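2-dehydropantoate 2-reductase (Bacillus subtilis, PDB 3EGO) probably catalyses the NADPH-dependent reduction of ketopantoate to pantoic acid, the second step of the route to (R)-pantoate in pantothenate biosynthesis. Local coordinates at residues L16-L21 / E43-Y48; V27-R32 / A56-D61. All coordinates share one frame; numbering follows the deposited sequence. Where two conformers were deposited one is given.

Contact 1 of 2, residues L16-L21 / E43-Y48; sequences LCAYYL and EGIRLY
Ile-45 and Leu-47 of strand 45-49 pack against Tyr-19 and its neighbours on helix 12-22, a buried, purely apolar helix-on-strand contact in the Rossmann-type part of the reductase. The segment axes come within 8.6 Å and run nearly perpendicular, at 97°; Ile-45 and Leu-47, two apart on the strand, both point toward the helix. Leu-47 does most of the touching. Its CB sits over one face of the Tyr-19 ring, offset toward the rim, in a CH-pi contact 4.1 Å from the ring centroid. Tyr-19 CG stands anti to the backbone N (chi1 175°), which brings it to 3.9 Å from Leu-47 CB. CD1 of the same leucine touches Tyr-20 CE1 at 3.7 Å and Leu-16 CD1 at 3.8 Å, with Tyr-19 CD2 also close by, while CD2 approaches Tyr-20 OH. The two tyrosines also fit each other, Tyr-19 CD2 lying above the centre of the Tyr-20 ring. Two residues earlier on the strand, Ile-45 CD1 presses on Ala-18 CB at 3.5 Å, tighter than usual van der Waals contact, and its CG2 faces Tyr-19 CB. An alanine in place of Tyr-19 would probably open a gap beneath Leu-47 CB and leave the Tyr-20 face without Tyr-19 CD2 over its centre. The Tyr-20 hydroxyl is hydrogen-bonded to His-136 and Lys-49, which ties the polar end of a buried ring to the sheet. Around the contact, Tyr-19 extends onto Phe-54 and Ala-56 of strand 52-61, Leu-47 and Leu-16 touch Val-134 and His-136 of strand 133-138, respectively, and Ala-18 rests on Val-27 and Val-29 of strand 26-30, so the helix lies against three strands besides 45-49.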
loop_
_atom_site.group_PDB
_atom_site.type_symbol
_atom_site.label_atom_id
_atom_site.label_comp_id
_atom_site.label_asym_id
_atom_site.label_seq_id
_atom_site.Cartn_x
_atom_site.Cartn_y
_atom_site.Cartn_z
ATOM N N LEU A 16 -23.103 -15.002 -17.697
ATOM C CA LEU A 16 -24.329 -14.178 -17.662
ATOM C C LEU A 16 -24.787 -13.874 -19.093
ATOM O O LEU A 16 -25.967 -14.069 -19.439
ATOM C CB LEU A 16 -24.016 -12.846 -16.943
ATOM C CG LEU A 16 -25.218 -11.892 -16.789
ATOM C CD1 LEU A 16 -26.073 -12.309 -15.673
ATOM C CD2 LEU A 16 -24.670 -10.505 -16.557
ATOM N N CYS A 17 -23.849 -13.436 -19.952
ATOM C CA CYS A 17 -24.217 -13.136 -21.332
ATOM C C CYS A 17 -24.656 -14.411 -22.060
ATOM O O CYS A 17 -25.579 -14.402 -22.855
ATOM C CB CYS A 17 -23.010 -12.549 -22.091
ATOM S SG CYS A 17 -22.558 -10.878 -21.551
ATOM N N ALA A 18 -23.960 -15.518 -21.801
ATOM C CA ALA A 18 -24.296 -16.768 -22.500
ATOM C C ALA A 18 -25.712 -17.193 -22.128
ATOM O O ALA A 18 -26.472 -17.555 -22.995
ATOM C CB ALA A 18 -23.282 -17.858 -22.116
ATOM N N TYR A 19 -26.080 -17.124 -20.845
ATOM C CA TYR A 19 -27.422 -17.502 -20.472
ATOM C C TYR A 19 -28.492 -16.671 -21.229
ATOM O O TYR A 19 -29.438 -17.179 -21.884
ATOM C CB TYR A 19 -27.650 -17.396 -18.944
ATOM C CG TYR A 19 -29.123 -17.696 -18.689
ATOM C CD1 TYR A 19 -29.587 -19.014 -18.687
ATOM C CD2 TYR A 19 -30.057 -16.665 -18.567
ATOM C CE1 TYR A 19 -30.932 -19.286 -18.522
ATOM C CE2 TYR A 19 -31.371 -16.919 -18.412
ATOM C CZ TYR A 19 -31.810 -18.242 -18.412
ATOM O OH TYR A 19 -33.150 -18.491 -18.259
ATOM N N TYR A 20 -28.339 -15.364 -21.176
ATOM C CA TYR A 20 -29.400 -14.553 -21.664
ATOM C C TYR A 20 -29.442 -14.516 -23.174
ATOM O O TYR A 20 -30.540 -14.456 -23.746
ATOM C CB TYR A 20 -29.322 -13.147 -21.043
ATOM C CG TYR A 20 -29.863 -13.053 -19.644
ATOM C CD1 TYR A 20 -29.015 -12.855 -18.558
ATOM C CD2 TYR A 20 -31.237 -13.115 -19.411
ATOM C CE1 TYR A 20 -29.508 -12.730 -17.272
ATOM C CE2 TYR A 20 -31.742 -12.991 -18.138
ATOM C CZ TYR A 20 -30.859 -12.798 -17.062
ATOM O OH TYR A 20 -31.355 -12.661 -15.767
ATOM N N LEU A 21 -28.280 -14.555 -23.839
ATOM C CA LEU A 21 -28.274 -14.521 -25.320
ATOM C C LEU A 21 -28.724 -15.882 -25.898
ATOM O O LEU A 21 -29.345 -15.940 -26.955
ATOM C CB LEU A 21 -26.895 -14.139 -25.876
ATOM C CG LEU A 21 -26.495 -12.677 -25.527
ATOM C CD1 LEU A 21 -24.997 -12.378 -25.839
ATOM C CD2 LEU A 21 -27.459 -11.704 -26.259
ATOM N N GLU A 43 -23.990 -30.010 -18.388
ATOM C CA GLU A 43 -25.253 -29.702 -17.732
ATOM C C GLU A 43 -25.801 -28.312 -18.025
ATOM O O GLU A 43 -26.710 -27.855 -17.342
ATOM C CB GLU A 43 -25.255 -29.971 -16.214
ATOM C CG GLU A 43 -24.257 -29.188 -15.403
ATOM C CD GLU A 43 -23.031 -30.004 -15.108
ATOM O OE1 GLU A 43 -22.832 -31.031 -15.793
ATOM O OE2 GLU A 43 -22.269 -29.622 -14.193
ATOM N N GLY A 44 -25.271 -27.677 -19.059
ATOM C CA GLY A 44 -25.720 -26.348 -19.468
ATOM C C GLY A 44 -25.205 -25.274 -18.534
ATOM O O GLY A 44 -24.297 -25.511 -17.725
ATOM N N ILE A 45 -25.793 -24.091 -18.648
ATOM C CA ILE A 45 -25.497 -23.002 -17.735
ATOM C C ILE A 45 -26.659 -22.796 -16.792
ATOM O O ILE A 45 -27.822 -22.776 -17.209
ATOM C CB ILE A 45 -25.220 -21.695 -18.531
ATOM C CG1 ILE A 45 -23.847 -21.787 -19.196
ATOM C CG2 ILE A 45 -25.246 -20.473 -17.609
ATOM C CD1 ILE A 45 -23.678 -20.741 -20.236
ATOM N N ARG A 46 -26.367 -22.618 -15.520
ATOM C CA ARG A 46 -27.418 -22.323 -14.569
ATOM C C ARG A 46 -27.324 -20.867 -14.213
ATOM O O ARG A 46 -26.245 -20.359 -13.971
ATOM C CB ARG A 46 -27.232 -23.133 -13.292
ATOM C CG ARG A 46 -27.171 -24.631 -13.519
ATOM C CD ARG A 46 -28.491 -25.173 -14.083
ATOM N NE ARG A 46 -28.399 -26.568 -14.524
ATOM C CZ ARG A 46 -28.587 -27.623 -13.730
ATOM N NH1 ARG A 46 -28.481 -28.848 -14.225
ATOM N NH2 ARG A 46 -28.882 -27.458 -12.441
ATOM N N LEU A 47 -28.456 -20.197 -14.162
ATOM C CA LEU A 47 -28.427 -18.826 -13.694
ATOM C C LEU A 47 -29.347 -18.739 -12.515
ATOM O O LEU A 47 -30.491 -19.228 -12.582
ATOM C CB LEU A 47 -28.893 -17.878 -14.798
ATOM C CG LEU A 47 -28.954 -16.429 -14.301
ATOM C CD1 LEU A 47 -28.130 -15.513 -15.227
ATOM C CD2 LEU A 47 -30.390 -16.038 -14.255
ATOM N N TYR A 48 -28.849 -18.130 -11.440
ATOM C CA TYR A 48 -29.614 -17.906 -10.211
ATOM C C TYR A 48 -30.043 -16.443 -10.174
ATOM O O TYR A 48 -29.248 -15.520 -10.458
ATOM C CB TYR A 48 -28.753 -18.209 -8.983
ATOM C CG TYR A 48 -28.226 -19.631 -8.845
ATOM C CD1 TYR A 48 -28.717 -20.483 -7.862
ATOM C CD2 TYR A 48 -27.213 -20.110 -9.681
ATOM C CE1 TYR A 48 -28.211 -21.800 -7.729
ATOM C CE2 TYR A 48 -26.722 -21.387 -9.570
ATOM C CZ TYR A 48 -27.216 -22.235 -8.592
ATOM O OH TYR A 48 -26.707 -23.511 -8.485
#

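Contact 2 of 2, residues V27-R32 / A56-D61; sequences VTVVTR and ADCSAD
The carbonyl O of Asp-61 accepts a hydrogen bond from Thr-31 N at 2.8 Å, and the CA of Val-30 adds a CA-H...O contact to the same oxygen at 3.1 Å. Ser-59 O is held in the same double fashion: it takes the N-H of Val-29 together with a CA-H...O contact from Thr-28. Going the other way, Val-27 O accepts a hydrogen bond from Ser-59 N at 2.9 Å, and Val-29 O accepts one from Asp-61 N while Ala-60 CA closes on it. These four hydrogen bonds alternate in direction and pair strand 26-30 in parallel with strand 52-61, matching Thr-28 with Ser-59, Val-29 with Ala-60 and Val-30 with Asp-61.

On the face bearing Thr-28 and Ser-59, Thr-28 CG2, anti to its backbone N, lies over the neighbouring backbone, 3.5 Å from Ala-60 N, and OG1 meets Ser-59 CB. In the conformer given, Cys-58 SG lies against Val-29 CG2 and Val-27 CG1; a second conformer exists, so these contacts are tentative. Val-27 and Val-29 pack on Ala-18 of helix 12-22. The Asp-61 carboxylate takes no part in the ladder; its OD2 accepts the N-H of Ser-63. Polar backbone bonds therefore fix the register of the two strands, while the side chains of Val-27 and Val-29 give them an apolar surface for helix 12-22, to which the Cys-58 thiol may add, close to the glycine-rich turn that is thought to bind NADP(+).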
loop_
_atom_site.group_PDB
_atom_site.type_symbol
_atom_site.label_atom_id
_atom_site.label_comp_id
_atom_site.label_asym_id
_atom_site.label_seq_id
_atom_site.Cartn_x
_atom_site.Cartn_y
_atom_site.Cartn_z
ATOM N N VAL A 27 -25.512 -20.073 -28.836
ATOM C CA VAL A 27 -24.333 -19.594 -28.101
ATOM C C VAL A 27 -23.321 -20.699 -27.847
ATOM O O VAL A 27 -23.685 -21.829 -27.534
ATOM C CB VAL A 27 -24.741 -18.975 -26.723
ATOM C CG1 VAL A 27 -23.525 -18.536 -25.945
ATOM C CG2 VAL A 27 -25.695 -17.809 -26.939
ATOM N N THR A 28 -22.058 -20.336 -28.002
ATOM C CA THR A 28 -20.940 -21.130 -27.536
ATOM C C THR A 28 -20.094 -20.281 -26.611
ATOM O O THR A 28 -19.730 -19.149 -26.959
ATOM C CB THR A 28 -20.039 -21.494 -28.703
ATOM O OG1 THR A 28 -20.867 -21.965 -29.797
ATOM C CG2 THR A 28 -19.030 -22.576 -28.296
ATOM N N VAL A 29 -19.747 -20.849 -25.453
ATOM C CA VAL A 29 -18.771 -20.235 -24.565
ATOM C C VAL A 29 -17.403 -20.785 -24.897
ATOM O O VAL A 29 -17.220 -22.010 -24.910
ATOM C CB VAL A 29 -19.136 -20.551 -23.115
ATOM C CG1 VAL A 29 -18.101 -19.968 -22.112
ATOM C CG2 VAL A 29 -20.513 -19.960 -22.851
ATOM N N VAL A 30 -16.472 -19.893 -25.217
ATOM C CA VAL A 30 -15.100 -20.276 -25.523
ATOM C C VAL A 30 -14.305 -20.019 -24.248
ATOM O O VAL A 30 -14.101 -18.866 -23.842
ATOM C CB VAL A 30 -14.535 -19.450 -26.712
ATOM C CG1 VAL A 30 -13.045 -19.770 -26.958
ATOM C CG2 VAL A 30 -15.385 -19.637 -27.960
ATOM N N THR A 31 -13.940 -21.111 -23.579
ATOM C CA THR A 31 -13.284 -21.080 -22.267
ATOM C C THR A 31 -11.840 -21.536 -22.464
ATOM O O THR A 31 -11.566 -22.357 -23.315
ATOM C CB THR A 31 -13.949 -22.084 -21.267
ATOM O OG1 THR A 31 -13.836 -23.426 -21.760
ATOM C CG2 THR A 31 -15.422 -21.807 -21.065
ATOM N N ARG A 32 -10.909 -21.036 -21.666
ATOM C CA ARG A 32 -9.531 -21.503 -21.801
ATOM C C ARG A 32 -9.331 -22.922 -21.232
ATOM O O ARG A 32 -8.456 -23.659 -21.710
ATOM C CB ARG A 32 -8.540 -20.513 -21.172
ATOM C CG ARG A 32 -8.348 -20.670 -19.653
ATOM C CD ARG A 32 -7.002 -20.114 -19.220
ATOM N NE ARG A 32 -5.875 -20.952 -19.646
ATOM C CZ ARG A 32 -4.692 -20.474 -20.042
ATOM N NH1 ARG A 32 -4.485 -19.163 -20.094
ATOM N NH2 ARG A 32 -3.718 -21.299 -20.399
ATOM N N ALA A 56 -29.963 -23.177 -19.077
ATOM C CA ALA A 56 -29.884 -23.000 -20.521
ATOM C C ALA A 56 -28.852 -23.935 -21.099
ATOM O O ALA A 56 -27.739 -24.040 -20.615
ATOM C CB ALA A 56 -29.494 -21.536 -20.899
ATOM N N ASP A 57 -29.191 -24.566 -22.211
ATOM C CA ASP A 57 -28.192 -25.360 -22.862
ATOM C C ASP A 57 -27.350 -24.474 -23.841
ATOM O O ASP A 57 -27.849 -23.527 -24.449
ATOM C CB ASP A 57 -28.868 -26.663 -23.332
ATOM C CG ASP A 57 -29.693 -27.342 -22.162
ATOM O OD1 ASP A 57 -29.140 -27.605 -21.045
ATOM O OD2 ASP A 57 -30.910 -27.588 -22.331
ATOM N N CYS A 58 -26.040 -24.695 -23.844
ATOM C CA CYS A 58 -25.058 -23.827 -24.488
ATOM C C CYS A 58 -23.956 -24.730 -25.040
ATOM O O CYS A 58 -23.644 -25.725 -24.407
ATOM C CB CYS A 58 -24.476 -22.916 -23.382
ATOM S SG CYS A 58 -23.419 -21.592 -23.866
ATOM N N SER A 59 -23.331 -24.364 -26.157
ATOM C CA SER A 59 -22.122 -25.084 -26.587
ATOM C C SER A 59 -20.906 -24.439 -25.937
ATOM O O SER A 59 -21.000 -23.335 -25.381
ATOM C CB SER A 59 -21.972 -25.098 -28.117
ATOM O OG SER A 59 -23.172 -25.554 -28.708
ATOM N N ALA A 60 -19.769 -25.127 -25.986
ATOM C CA ALA A 60 -18.539 -24.607 -25.426
ATOM C C ALA A 60 -17.318 -25.134 -26.193
ATOM O O ALA A 60 -17.392 -26.155 -26.881
ATOM C CB ALA A 60 -18.451 -24.934 -23.950
ATOM N N ASP A 61 -16.206 -24.441 -26.085
ATOM C CA ASP A 61 -15.018 -24.814 -26.822
ATOM C C ASP A 61 -13.855 -24.107 -26.168
ATOM O O ASP A 61 -14.064 -23.224 -25.339
ATOM C CB ASP A 61 -15.141 -24.354 -28.272
ATOM C CG ASP A 61 -14.467 -25.300 -29.249
ATOM O OD1 ASP A 61 -15.158 -25.701 -30.221
ATOM O OD2 ASP A 61 -13.265 -25.629 -29.041
HETATM O O HOH W 1 -27.483 -21.665 -27.309
#

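Overall arrangement
The centres of contacts 1 and 2 are 10 Å apart, and their segments alternate along the chain: helix 12-22, strand 26-30, strand 45-49, strand 52-61. Contact 1 lays the helix against the sheet, whereas contact 2 joins two strands within it. Strands 45-49 and 52-61 are antiparallel neighbours, and a probable hydrogen bond from Ile-45 N to Ala-56 O at 2.8 Å links the contacts directly. Apolar packing also joins them, Tyr-19 to Ala-56 and Ala-18 to Val-29. Together they join helix 12-22 and neighbouring strands of one sheet beside the glycine-rich turn, consistent with the architecture of a Rossmann-type NADP(+)-binding domain.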